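L-ribulose 3-epimerase (Mesorhizobium loti, PDB 3VYL) catalyses the epimerisation of ketoses such as L-ribulose at C3, probably with its bound manganese ion as cofactor. Local coordinates at residues A[117-120]-A[124-127]; A[144-149]-A[164-169]; A[151-156]-A[180-185]; A[158-163]-A[192-197]; A[224-229]-A[275-280]. One frame throughout, in Å; residues are numbered along the deposited sequence.

The five contacts sample a (beta/alpha)8 barrel from its surface to its metal site. Interaction 1 lies on the surface, where a helix start is fixed by a backbone hydrogen bond. Interaction 2 is buried and apolar, yet its strand carries a manganese ligand on the side away from the helix. Interaction 3 shares that ion and is mostly polar, with a carboxylate, an imidazole and water. Interactions 2 and 4 both use helix 160-170, which meets its own strand in one and helix 191-197 in the other, through small side chains. Interaction 5, partly buried, packs an aromatic ring against a glycine and touches interaction 4 through I195.

Interaction 1. Residues A[117-120]-A[124-127]; sequences APTR and NRSA
R120 and N124 meet in the first turn of helix 120-139, the outer helix that follows strand 102-104 in the TIM barrel, and they illustrate how a helix start is fixed. Two kinds of polar contact set the backbone. N124 N donates to R120 O at 2.8 Å, and the N-H...O angle of 170° makes this a straight i to i+4 helical bond. One residue earlier, T119 is the N-cap, and its OG1 accepts from Q122 N. Van der Waals contact comes next. With CG of N124 anti to its carbonyl carbon (chi1 -58°), the amide swings back toward the preceding turn, where ND2 rests 3.4 Å from R120 CG. The same nitrogen lies 3.3 Å from R120 O, but the angle is too poor for a hydrogen bond. Were N124 shortened to an alanine, the backbone bond could survive, but the aliphatic root of R120 would probably lose the amide lying against it. Other subunits close in here: P297 of the second packs on R120, and W259 of the third on P118. The R125 guanidinium belongs mainly to another loop, where NE donates to S74 O. On its way past the N-cap, R125 brings NH2 to a loose 4.5 Å from T119 OG1, set obliquely to the guanidinium plane.

Interaction 2. Residues A[144-149]-A[164-169]; sequences LNLEIV and LAFIED. With MN (manganese (II) ion), chain I.
L146 reaches from its strand into the aromatic side chain of F166, and tracing it outward shows how a barrel strand is joined to the helix outside it. CB leaves the strand toward helix 160-170. CG, the branch point, is still 4.8 Å from F166 CD2, so the contact is left to one methyl. That methyl, CD2, comes to 3.4 Å from F166 CD2 and 3.5 Å from F166 CE2. It approaches the ring obliquely, and the two side chains cross at about a right angle. The same methyl touches I167 CG1 more loosely, at 4.4 Å, so that it sits against two successive helix residues. On the helix side, CG of F166 is anti to the backbone N (chi1 -176°), which carries the ring off the helix toward L146. Beyond this methyl the ring packs on S126 and A127 of helix 120-139 and meets W123 edge-to-face. The elements joined here are the strand and helix of the beta-alpha-beta unit 143-147, 160-170 and 175-180, one of the repeated crossovers from which a TIM barrel is built. L146 also touches I175 at the start of the next strand, and its backbone bonds to F176 and H178. Its chain neighbour E147 turns the other way, into the barrel. Extended beyond CG, that side chain places OE2 2.1 Å from the manganese ion, which D180, H206, E241 and a water also bind.

Interaction 3. Residues A[151-156]-A[180-185]; sequences RFESNL and DTFHMN. With MN (manganese (II) ion), chain I.
Beside the manganese site, where a loop after strand 143-147 folds over the start of helix 181-187, E153 and H183 meet at right angles. The carboxylate of E153 comes to the imidazole edge, its OE2 lying near the ring plane and 3.5 Å from H183 CE1. The two flat groups are turned 82° apart, so the carboxylate stands upright against that edge. This is a polar contact to a ring carbon, and the stronger partners lie elsewhere: H111 NE2 bonds to E153 OE1, and N150 ND2 pairs with H183 ND1. A water bridges the pair, donating to E153 OE1 at 3.0 Å and reaching H183 NE2 by a weak bond of 3.4 Å. F182 adds its ring edge, with CE2 4.3 Å from E153 OE2, and within the helix F182 CD2 sits 3.6 Å above the imidazole plane of H183, over its centre. Residue D180 ends strand 175-180 of the TIM barrel and is the N-cap of the short helix carrying both rings. At chi1 -179° its carboxylate lies between the ion and the helix start: OD2 binds manganese at 2.1 Å, while OD1 accepts a weak capping bond from F182 N. E147, H206 and E241 complete the protein ligands. Elsewhere on the loop, F152 stacks on F152 of the third subunit, and W259 of that subunit donates to R151 O.

Interaction 4. Residues A[158-163]-A[192-197]; sequences NTAAQG and GLAIRH
OE1 of Q162 is gripped by two backbone N-H groups at the start of helix 160-170, and the same turn presents A160 and A161 to helix 191-197, two neighbouring outer helices of the TIM barrel. N158 N donates at 2.7 Å, reaching OE1 from above the carbonyl plane. T159 N gives a second bond, a weak one because its angle is poor. T159 is the N-cap, so this weak bond runs from the N-cap N-H to the side chain three residues on; the T159 side chain itself makes no capping bond. E188 OE2 accepts from A160 N. NE2 of Q162 donates to H295 O of the second subunit, so both ends of the amide are engaged. Across the interface the chemistry turns apolar and small. A160 and A194 face each other with CB atoms 4.4 Å apart, and their CA atoms, separated by 6.3 Å, show how near alanine lets the two backbones lie. A160 CB also rests 4.3 Å from A194 O. One turn further along, the H197 ring trails away from its own backbone N (chi1 -172°) and hangs toward the first turn of the other helix. I195 points the opposite way, into helix 222-231. The imidazole meets its partner through carbon alone, CD2 touching A161 CB at 4.2 Å, oblique to the ring plane.

Interaction 5. Residues A[224-229]-A[275-280]; sequences AIFDAL and AFIGLG
F226 drives its ring against G280 and F276, giving a worked example of a glycine that admits an aromatic side chain. The close part is at G280: its CA lies 3.5 Å from F226 CD2, and any beta carbon there would collide with the ring. F226 CE2 reaches F276 CE1 at 4.1 Å; seen from the F226 ring, that atom lies at the edge, and the two side chains cross at about a right angle. I277 adds its backbone, with CA 4.1 Å from F226 CZ, and its CG2 methyl more loosely. Cutting the F226 ring back to a methyl, with an alanine here, is likely to open a gap between the helices and leave G280 CA and F276 CE1 without the ring that meets them. The looser flank is D227, partly exposed, whose side chain makes no contact with 275-280 and whose OD1 instead forms a salt bridge with K287. The helix segments cross at -52° with axes 10.8 Å apart. In the TIM barrel, helix 222-231 turns its other face, through I225, A228 and L229, to I195 of helix 191-197, while I277 on helix 266-292 packs on L238 and F240 of strand 238-240.

Interaction 1. Residues A[117-120]-A[124-127]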
# COMPACT_ATOMS: atom_id res chain seq x y z
N ALA A 117 -33.96 7.52 5.11
CA ALA A 117 -32.78 7.68 5.99
C ALA A 117 -33.03 6.99 7.34
O ALA A 117 -34.19 6.83 7.75
CB ALA A 117 -32.44 9.14 6.19
N PRO A 118 -31.97 6.59 8.05
CA PRO A 118 -32.21 5.91 9.32
C PRO A 118 -32.69 6.86 10.42
O PRO A 118 -32.43 8.06 10.34
CB PRO A 118 -30.84 5.35 9.68
CG PRO A 118 -29.89 6.33 9.09
CD PRO A 118 -30.53 6.82 7.82
N THR A 119 -33.40 6.31 11.41
CA THR A 119 -33.92 7.06 12.56
C THR A 119 -33.47 6.38 13.87
O THR A 119 -33.05 5.22 13.87
CB THR A 119 -35.47 7.13 12.54
OG1 THR A 119 -36.04 5.82 12.70
CG2 THR A 119 -36.00 7.75 11.24
N ARG A 120 -33.58 7.10 14.99
CA ARG A 120 -33.21 6.53 16.29
C ARG A 120 -34.19 5.46 16.75
O ARG A 120 -33.80 4.46 17.36
CB ARG A 120 -33.05 7.63 17.34
CG ARG A 120 -32.69 7.09 18.72
CD ARG A 120 -31.93 8.12 19.53
NE ARG A 120 -30.48 8.04 19.31
CZ ARG A 120 -29.67 9.09 19.35
NH1 ARG A 120 -28.37 8.94 19.14
NH2 ARG A 120 -30.17 10.31 19.56
N ASN A 124 -33.38 1.80 18.05
CA ASN A 124 -33.85 1.24 19.33
C ASN A 124 -34.72 -0.03 19.17
O ASN A 124 -34.54 -1.00 19.91
CB ASN A 124 -34.54 2.30 20.20
CG ASN A 124 -33.64 3.51 20.52
OD1 ASN A 124 -32.42 3.39 20.68
ND2 ASN A 124 -34.26 4.68 20.61
N ARG A 125 -35.63 -0.01 18.19
CA ARG A 125 -36.49 -1.17 17.91
C ARG A 125 -35.66 -2.42 17.62
O ARG A 125 -35.86 -3.47 18.24
CB ARG A 125 -37.43 -0.90 16.72
CG ARG A 125 -38.60 0.02 17.00
CD ARG A 125 -39.64 -0.04 15.89
NE ARG A 125 -39.26 0.70 14.69
CZ ARG A 125 -39.48 2.00 14.49
NH1 ARG A 125 -40.06 2.74 15.42
NH2 ARG A 125 -39.09 2.58 13.37
N SER A 126 -34.73 -2.28 16.67
CA SER A 126 -33.86 -3.38 16.26
C SER A 126 -33.04 -3.91 17.44
O SER A 126 -32.94 -5.13 17.65
CB SER A 126 -32.94 -2.93 15.12
OG SER A 126 -32.28 -4.04 14.53
N ALA A 127 -32.45 -2.99 18.20
CA ALA A 127 -31.72 -3.31 19.42
C ALA A 127 -32.62 -4.08 20.39
O ALA A 127 -32.29 -5.21 20.80
CB ALA A 127 -31.17 -2.05 20.06

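Interaction 2. Residues A[144-149]-A[164-169]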
# COMPACT_ATOMS: atom_id res chain seq x y z
N LEU A 144 -25.29 -14.76 17.90
CA LEU A 144 -25.75 -13.87 16.83
C LEU A 144 -24.63 -12.91 16.41
O LEU A 144 -24.11 -12.13 17.22
CB LEU A 144 -26.99 -13.06 17.25
CG LEU A 144 -28.38 -13.63 17.59
CD1 LEU A 144 -29.36 -12.49 17.82
CD2 LEU A 144 -28.93 -14.61 16.56
N ASN A 145 -24.24 -12.98 15.14
CA ASN A 145 -23.23 -12.08 14.60
C ASN A 145 -23.82 -11.14 13.57
O ASN A 145 -24.21 -11.56 12.48
CB ASN A 145 -22.06 -12.88 14.02
CG ASN A 145 -21.69 -14.06 14.88
OD1 ASN A 145 -22.40 -15.06 14.91
ND2 ASN A 145 -20.58 -13.94 15.62
N LEU A 146 -23.88 -9.87 13.94
CA LEU A 146 -24.48 -8.82 13.14
C LEU A 146 -23.58 -8.39 11.98
O LEU A 146 -22.52 -7.81 12.22
CB LEU A 146 -24.73 -7.62 14.05
CG LEU A 146 -26.10 -7.43 14.68
CD1 LEU A 146 -26.73 -8.72 15.20
CD2 LEU A 146 -26.01 -6.38 15.77
N GLU A 147 -23.99 -8.67 10.73
CA GLU A 147 -23.16 -8.25 9.59
C GLU A 147 -23.27 -6.76 9.36
O GLU A 147 -24.37 -6.19 9.33
CB GLU A 147 -23.40 -9.01 8.28
CG GLU A 147 -22.22 -8.86 7.31
CD GLU A 147 -22.32 -9.67 6.02
OE1 GLU A 147 -23.26 -10.46 5.84
OE2 GLU A 147 -21.42 -9.53 5.15
N ILE A 148 -22.10 -6.16 9.25
CA ILE A 148 -21.93 -4.74 8.98
C ILE A 148 -21.75 -4.60 7.47
O ILE A 148 -20.84 -5.19 6.90
CB ILE A 148 -20.69 -4.22 9.70
CG1 ILE A 148 -20.74 -4.60 11.18
CG2 ILE A 148 -20.54 -2.72 9.50
CD1 ILE A 148 -21.92 -4.03 11.96
N VAL A 149 -22.62 -3.82 6.84
CA VAL A 149 -22.66 -3.77 5.38
C VAL A 149 -22.62 -2.34 4.84
O VAL A 149 -22.79 -1.38 5.59
CB VAL A 149 -23.87 -4.54 4.79
CG1 VAL A 149 -23.78 -6.02 5.14
CG2 VAL A 149 -25.19 -3.97 5.26
N LEU A 164 -20.57 -1.78 17.35
CA LEU A 164 -20.14 -1.69 18.75
C LEU A 164 -21.14 -0.93 19.62
O LEU A 164 -21.59 -1.45 20.63
CB LEU A 164 -18.77 -1.02 18.82
CG LEU A 164 -17.46 -1.81 18.94
CD1 LEU A 164 -17.61 -3.31 18.73
CD2 LEU A 164 -16.40 -1.23 18.02
N ALA A 165 -21.50 0.28 19.19
CA ALA A 165 -22.52 1.09 19.86
C ALA A 165 -23.85 0.37 19.89
O ALA A 165 -24.52 0.31 20.93
CB ALA A 165 -22.67 2.43 19.16
N PHE A 166 -24.25 -0.16 18.74
CA PHE A 166 -25.51 -0.89 18.64
C PHE A 166 -25.54 -2.05 19.63
O PHE A 166 -26.49 -2.18 20.39
CB PHE A 166 -25.74 -1.37 17.21
CG PHE A 166 -27.06 -2.05 17.02
CD1 PHE A 166 -28.20 -1.31 16.74
CD2 PHE A 166 -27.16 -3.44 17.12
CE1 PHE A 166 -29.43 -1.94 16.55
CE2 PHE A 166 -28.37 -4.06 16.93
CZ PHE A 166 -29.51 -3.31 16.65
N ILE A 167 -24.50 -2.88 19.61
CA ILE A 167 -24.37 -4.00 20.55
C ILE A 167 -24.48 -3.50 21.99
O ILE A 167 -25.24 -4.06 22.79
CB ILE A 167 -23.05 -4.76 20.35
CG1 ILE A 167 -23.10 -5.54 19.03
CG2 ILE A 167 -22.81 -5.69 21.52
CD1 ILE A 167 -21.84 -6.33 18.72
N GLU A 168 -23.73 -2.44 22.29
CA GLU A 168 -23.77 -1.77 23.58
C GLU A 168 -25.22 -1.54 24.00
O GLU A 168 -25.60 -1.88 25.12
CB GLU A 168 -23.04 -0.44 23.47
CG GLU A 168 -22.24 -0.02 24.69
CD GLU A 168 -21.30 1.14 24.38
OE1 GLU A 168 -21.21 2.08 25.20
OE2 GLU A 168 -20.66 1.12 23.30
N ASP A 169 -26.03 -1.00 23.09
CA ASP A 169 -27.44 -0.70 23.35
C ASP A 169 -28.33 -1.92 23.57
O ASP A 169 -29.38 -1.81 24.22
CB ASP A 169 -28.02 0.17 22.23
CG ASP A 169 -27.42 1.56 22.20
OD1 ASP A 169 -26.60 1.87 23.08
OD2 ASP A 169 -27.77 2.35 21.29
MN MN I . -20.69 -10.87 3.72
O HOH W 1 -22.63 -10.40 2.45

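Interaction 3. Residues A[151-156]-A[180-185]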
# COMPACT_ATOMS: atom_id res chain seq x y z
N ARG A 151 -23.56 1.10 2.61
CA ARG A 151 -24.74 1.96 2.54
C ARG A 151 -25.87 1.46 1.64
O ARG A 151 -27.03 1.70 1.95
CB ARG A 151 -24.32 3.35 2.09
CG ARG A 151 -23.56 3.37 0.78
CD ARG A 151 -22.78 4.65 0.64
NE ARG A 151 -21.75 4.78 1.68
CZ ARG A 151 -20.94 5.82 1.79
NH1 ARG A 151 -21.03 6.84 0.93
NH2 ARG A 151 -20.04 5.85 2.76
N PHE A 152 -25.51 0.79 0.54
CA PHE A 152 -26.48 0.30 -0.44
C PHE A 152 -27.18 -1.00 -0.05
O PHE A 152 -28.14 -1.40 -0.71
CB PHE A 152 -25.83 0.14 -1.82
CG PHE A 152 -25.14 1.38 -2.33
CD1 PHE A 152 -25.88 2.43 -2.88
CD2 PHE A 152 -23.76 1.49 -2.28
CE1 PHE A 152 -25.26 3.57 -3.35
CE2 PHE A 152 -23.13 2.64 -2.74
CZ PHE A 152 -23.87 3.68 -3.28
N GLU A 153 -26.73 -1.65 1.00
CA GLU A 153 -27.36 -2.86 1.44
C GLU A 153 -28.12 -2.80 2.78
O GLU A 153 -28.92 -3.63 3.06
CB GLU A 153 -26.34 -3.97 1.38
CG GLU A 153 -25.69 -4.08 0.03
CD GLU A 153 -25.09 -5.42 -0.22
OE1 GLU A 153 -25.54 -6.35 0.36
OE2 GLU A 153 -24.15 -5.55 -0.98
N SER A 154 -27.84 -1.80 3.58
CA SER A 154 -28.62 -1.50 4.74
C SER A 154 -28.43 -0.06 5.04
O SER A 154 -27.48 0.53 4.63
CB SER A 154 -28.15 -2.30 5.93
OG SER A 154 -28.95 -2.05 7.05
N ASN A 155 -29.34 0.54 5.79
CA ASN A 155 -29.13 1.90 6.17
C ASN A 155 -28.78 2.09 7.60
O ASN A 155 -28.69 3.17 8.06
CB ASN A 155 -30.30 2.77 5.77
CG ASN A 155 -31.53 2.48 6.54
OD1 ASN A 155 -31.65 1.48 7.17
ND2 ASN A 155 -32.46 3.35 6.47
N LEU A 156 -28.56 1.01 8.31
CA LEU A 156 -28.34 1.13 9.71
C LEU A 156 -26.93 0.90 10.17
O LEU A 156 -26.31 1.79 10.62
CB LEU A 156 -29.27 0.17 10.45
CG LEU A 156 -29.68 0.40 11.89
CD1 LEU A 156 -30.36 1.72 12.07
CD2 LEU A 156 -30.62 -0.70 12.30
N ASP A 180 -17.10 -7.74 7.12
CA ASP A 180 -16.91 -8.22 5.75
C ASP A 180 -15.99 -7.25 4.99
O ASP A 180 -16.34 -6.09 4.76
CB ASP A 180 -18.28 -8.37 5.08
CG ASP A 180 -18.20 -8.88 3.65
OD1 ASP A 180 -17.29 -8.46 2.91
OD2 ASP A 180 -19.08 -9.68 3.25
N THR A 181 -14.81 -7.73 4.60
CA THR A 181 -13.80 -6.89 3.98
C THR A 181 -14.32 -6.09 2.78
O THR A 181 -14.01 -4.90 2.64
CB THR A 181 -12.57 -7.71 3.59
OG1 THR A 181 -12.94 -8.69 2.62
CG2 THR A 181 -11.98 -8.41 4.81
N PHE A 182 -15.14 -6.72 1.94
CA PHE A 182 -15.82 -6.03 0.84
C PHE A 182 -16.63 -4.81 1.31
O PHE A 182 -16.56 -3.74 0.71
CB PHE A 182 -16.69 -7.01 0.04
CG PHE A 182 -17.68 -6.33 -0.87
CD1 PHE A 182 -17.28 -5.83 -2.11
CD2 PHE A 182 -19.01 -6.15 -0.48
CE1 PHE A 182 -18.17 -5.19 -2.93
CE2 PHE A 182 -19.90 -5.51 -1.30
CZ PHE A 182 -19.48 -5.03 -2.53
N HIS A 183 -17.39 -4.96 2.38
CA HIS A 183 -18.16 -3.85 2.93
C HIS A 183 -17.31 -2.83 3.66
O HIS A 183 -17.55 -1.62 3.58
CB HIS A 183 -19.26 -4.38 3.83
CG HIS A 183 -20.27 -5.23 3.10
ND1 HIS A 183 -21.13 -4.72 2.21
CD2 HIS A 183 -20.52 -6.59 3.16
CE1 HIS A 183 -21.89 -5.71 1.71
NE2 HIS A 183 -21.51 -6.86 2.29
N MET A 184 -16.30 -3.34 4.37
CA MET A 184 -15.40 -2.51 5.16
C MET A 184 -14.62 -1.54 4.30
O MET A 184 -14.46 -0.36 4.65
CB MET A 184 -14.43 -3.37 5.98
CG MET A 184 -15.06 -3.98 7.23
SD MET A 184 -13.86 -4.67 8.40
CE MET A 184 -13.38 -6.16 7.54
N ASN A 185 -14.14 -2.03 3.15
CA ASN A 185 -13.33 -1.20 2.26
C ASN A 185 -14.11 -0.01 1.72
O ASN A 185 -13.51 1.01 1.38
CB ASN A 185 -12.74 -2.04 1.13
CG ASN A 185 -11.42 -1.47 0.63
OD1 ASN A 185 -10.43 -1.45 1.36
ND2 ASN A 185 -11.40 -1.02 -0.63
MN MN I . -20.69 -10.87 3.72
O HOH W 2 -23.78 -8.78 0.60
O HOH W 1 -22.63 -10.40 2.45

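Interaction 4. Residues A[158-163]-A[192-197]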
# COMPACT_ATOMS: atom_id res chain seq x y z
N ASN A 158 -23.38 0.29 9.10
CA ASN A 158 -22.47 0.33 7.98
C ASN A 158 -21.07 0.38 8.47
O ASN A 158 -20.18 0.25 7.74
CB ASN A 158 -22.73 1.55 7.08
CG ASN A 158 -24.12 1.59 6.52
OD1 ASN A 158 -24.64 0.62 6.07
ND2 ASN A 158 -24.70 2.73 6.57
N THR A 159 -20.90 0.60 9.75
CA THR A 159 -19.58 0.82 10.32
C THR A 159 -19.34 -0.05 11.56
O THR A 159 -20.27 -0.29 12.34
CB THR A 159 -19.40 2.33 10.57
OG1 THR A 159 -18.53 2.88 9.56
CG2 THR A 159 -18.85 2.66 11.94
N ALA A 160 -18.12 -0.57 11.73
CA ALA A 160 -17.82 -1.42 12.90
C ALA A 160 -18.09 -0.69 14.22
O ALA A 160 -18.56 -1.30 15.18
CB ALA A 160 -16.39 -1.92 12.86
N ALA A 161 -17.81 0.61 14.26
CA ALA A 161 -18.12 1.45 15.41
C ALA A 161 -19.63 1.57 15.66
O ALA A 161 -20.05 1.61 16.81
CB ALA A 161 -17.48 2.82 15.27
N GLN A 162 -20.42 1.64 14.59
CA GLN A 162 -21.90 1.63 14.70
C GLN A 162 -22.36 0.34 15.35
O GLN A 162 -23.29 0.35 16.16
CB GLN A 162 -22.57 1.76 13.33
CG GLN A 162 -22.89 3.17 12.89
CD GLN A 162 -23.17 3.27 11.39
OE1 GLN A 162 -22.69 2.45 10.61
NE2 GLN A 162 -23.93 4.28 10.99
N GLY A 163 -21.71 -0.76 14.98
CA GLY A 163 -22.08 -2.07 15.49
C GLY A 163 -21.80 -2.14 16.97
O GLY A 163 -22.68 -2.51 17.75
N GLY A 192 -7.89 -2.08 8.76
CA GLY A 192 -7.11 -2.54 9.91
C GLY A 192 -7.48 -1.81 11.20
O GLY A 192 -7.67 -2.43 12.27
N LEU A 193 -7.60 -0.49 11.11
CA LEU A 193 -7.98 0.30 12.27
C LEU A 193 -9.32 -0.14 12.82
O LEU A 193 -9.47 -0.29 14.03
CB LEU A 193 -8.00 1.79 11.94
CG LEU A 193 -6.77 2.57 12.40
CD1 LEU A 193 -5.52 1.71 12.43
CD2 LEU A 193 -6.57 3.82 11.56
N ALA A 194 -10.28 -0.38 11.92
CA ALA A 194 -11.62 -0.79 12.31
C ALA A 194 -11.62 -2.18 12.96
O ALA A 194 -12.31 -2.39 13.97
CB ALA A 194 -12.56 -0.72 11.12
N ILE A 195 -10.85 -3.10 12.40
CA ILE A 195 -10.65 -4.40 13.04
C ILE A 195 -10.09 -4.22 14.47
O ILE A 195 -10.63 -4.79 15.43
CB ILE A 195 -9.76 -5.34 12.21
CG1 ILE A 195 -10.51 -5.83 10.96
CG2 ILE A 195 -9.30 -6.54 13.05
CD1 ILE A 195 -9.62 -6.31 9.83
N ARG A 196 -9.03 -3.42 14.61
CA ARG A 196 -8.39 -3.18 15.91
C ARG A 196 -9.37 -2.58 16.91
O ARG A 196 -9.36 -2.92 18.10
CB ARG A 196 -7.19 -2.26 15.78
CG ARG A 196 -5.97 -2.93 15.18
CD ARG A 196 -4.87 -1.92 14.98
NE ARG A 196 -3.66 -2.55 14.45
CZ ARG A 196 -2.69 -3.07 15.19
NH1 ARG A 196 -2.77 -3.03 16.51
NH2 ARG A 196 -1.64 -3.63 14.61
N HIS A 197 -10.22 -1.69 16.41
CA HIS A 197 -11.20 -1.02 17.24
C HIS A 197 -12.26 -1.96 17.74
O HIS A 197 -12.87 -1.71 18.77
CB HIS A 197 -11.83 0.11 16.43
CG HIS A 197 -12.73 1.00 17.24
ND1 HIS A 197 -12.28 1.75 18.26
CD2 HIS A 197 -14.10 1.26 17.12
CE1 HIS A 197 -13.31 2.45 18.79
NE2 HIS A 197 -14.42 2.15 18.09

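Interaction 5. Residues A[224-229]-A[275-280]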
# COMPACT_ATOMS: atom_id res chain seq x y z
N ALA A 224 -2.73 -5.92 5.33
CA ALA A 224 -3.12 -5.06 6.44
C ALA A 224 -4.23 -5.69 7.27
O ALA A 224 -4.30 -5.48 8.48
CB ALA A 224 -3.53 -3.69 5.93
N ILE A 225 -5.09 -6.47 6.62
CA ILE A 225 -6.24 -7.11 7.26
C ILE A 225 -5.80 -8.33 8.06
O ILE A 225 -6.25 -8.54 9.19
CB ILE A 225 -7.33 -7.47 6.23
CG1 ILE A 225 -7.97 -6.20 5.66
CG2 ILE A 225 -8.40 -8.36 6.84
CD1 ILE A 225 -8.96 -6.42 4.54
N PHE A 226 -4.93 -9.15 7.48
CA PHE A 226 -4.41 -10.31 8.20
C PHE A 226 -3.54 -9.88 9.39
O PHE A 226 -3.59 -10.51 10.45
CB PHE A 226 -3.65 -11.24 7.25
CG PHE A 226 -4.50 -11.79 6.12
CD1 PHE A 226 -5.82 -12.18 6.35
CD2 PHE A 226 -3.98 -11.94 4.84
CE1 PHE A 226 -6.60 -12.70 5.31
CE2 PHE A 226 -4.74 -12.46 3.81
CZ PHE A 226 -6.05 -12.84 4.04
N ASP A 227 -2.79 -8.79 9.20
CA ASP A 227 -2.01 -8.15 10.28
C ASP A 227 -2.88 -7.65 11.42
O ASP A 227 -2.52 -7.80 12.59
CB ASP A 227 -1.20 -6.96 9.75
CG ASP A 227 0.03 -7.37 8.99
OD1 ASP A 227 0.70 -6.46 8.47
OD2 ASP A 227 0.36 -8.57 8.89
N ALA A 228 -4.02 -7.03 11.10
CA ALA A 228 -4.94 -6.54 12.14
C ALA A 228 -5.58 -7.69 12.94
O ALA A 228 -5.54 -7.68 14.17
CB ALA A 228 -6.00 -5.63 11.55
N LEU A 229 -6.14 -8.69 12.25
CA LEU A 229 -6.68 -9.90 12.90
C LEU A 229 -5.65 -10.53 13.80
O LEU A 229 -5.96 -10.91 14.94
CB LEU A 229 -7.16 -10.95 11.87
CG LEU A 229 -8.31 -10.53 10.96
CD1 LEU A 229 -8.55 -11.54 9.88
CD2 LEU A 229 -9.59 -10.27 11.75
N ALA A 275 -5.50 -20.88 -0.74
CA ALA A 275 -4.07 -20.65 -0.64
C ALA A 275 -3.80 -19.22 -0.17
O ALA A 275 -2.90 -18.99 0.65
CB ALA A 275 -3.39 -20.91 -1.97
N PHE A 276 -4.60 -18.27 -0.68
CA PHE A 276 -4.41 -16.85 -0.41
C PHE A 276 -4.67 -16.57 1.07
O PHE A 276 -3.86 -15.93 1.73
CB PHE A 276 -5.34 -16.03 -1.30
CG PHE A 276 -5.12 -14.53 -1.23
CD1 PHE A 276 -5.67 -13.77 -0.21
CD2 PHE A 276 -4.39 -13.88 -2.24
CE1 PHE A 276 -5.49 -12.39 -0.18
CE2 PHE A 276 -4.19 -12.50 -2.20
CZ PHE A 276 -4.74 -11.76 -1.17
N ILE A 277 -5.79 -17.05 1.58
CA ILE A 277 -6.08 -16.86 3.01
C ILE A 277 -5.08 -17.66 3.86
O ILE A 277 -4.63 -17.18 4.90
CB ILE A 277 -7.54 -17.21 3.38
CG1 ILE A 277 -8.53 -16.41 2.51
CG2 ILE A 277 -7.79 -16.93 4.85
CD1 ILE A 277 -9.98 -16.86 2.61
N GLY A 278 -4.73 -18.86 3.40
CA GLY A 278 -3.80 -19.71 4.12
C GLY A 278 -2.45 -19.05 4.25
O GLY A 278 -1.98 -18.80 5.36
N LEU A 279 -1.83 -18.76 3.12
CA LEU A 279 -0.55 -18.07 3.08
C LEU A 279 -0.60 -16.73 3.81
O LEU A 279 0.23 -16.47 4.68
CB LEU A 279 -0.09 -17.88 1.63
CG LEU A 279 1.37 -17.52 1.41
CD1 LEU A 279 2.31 -18.50 2.11
CD2 LEU A 279 1.66 -17.47 -0.09
N GLY A 280 -1.57 -15.89 3.45
CA GLY A 280 -1.76 -14.60 4.08
C GLY A 280 -1.68 -14.63 5.59
O GLY A 280 -1.00 -13.79 6.18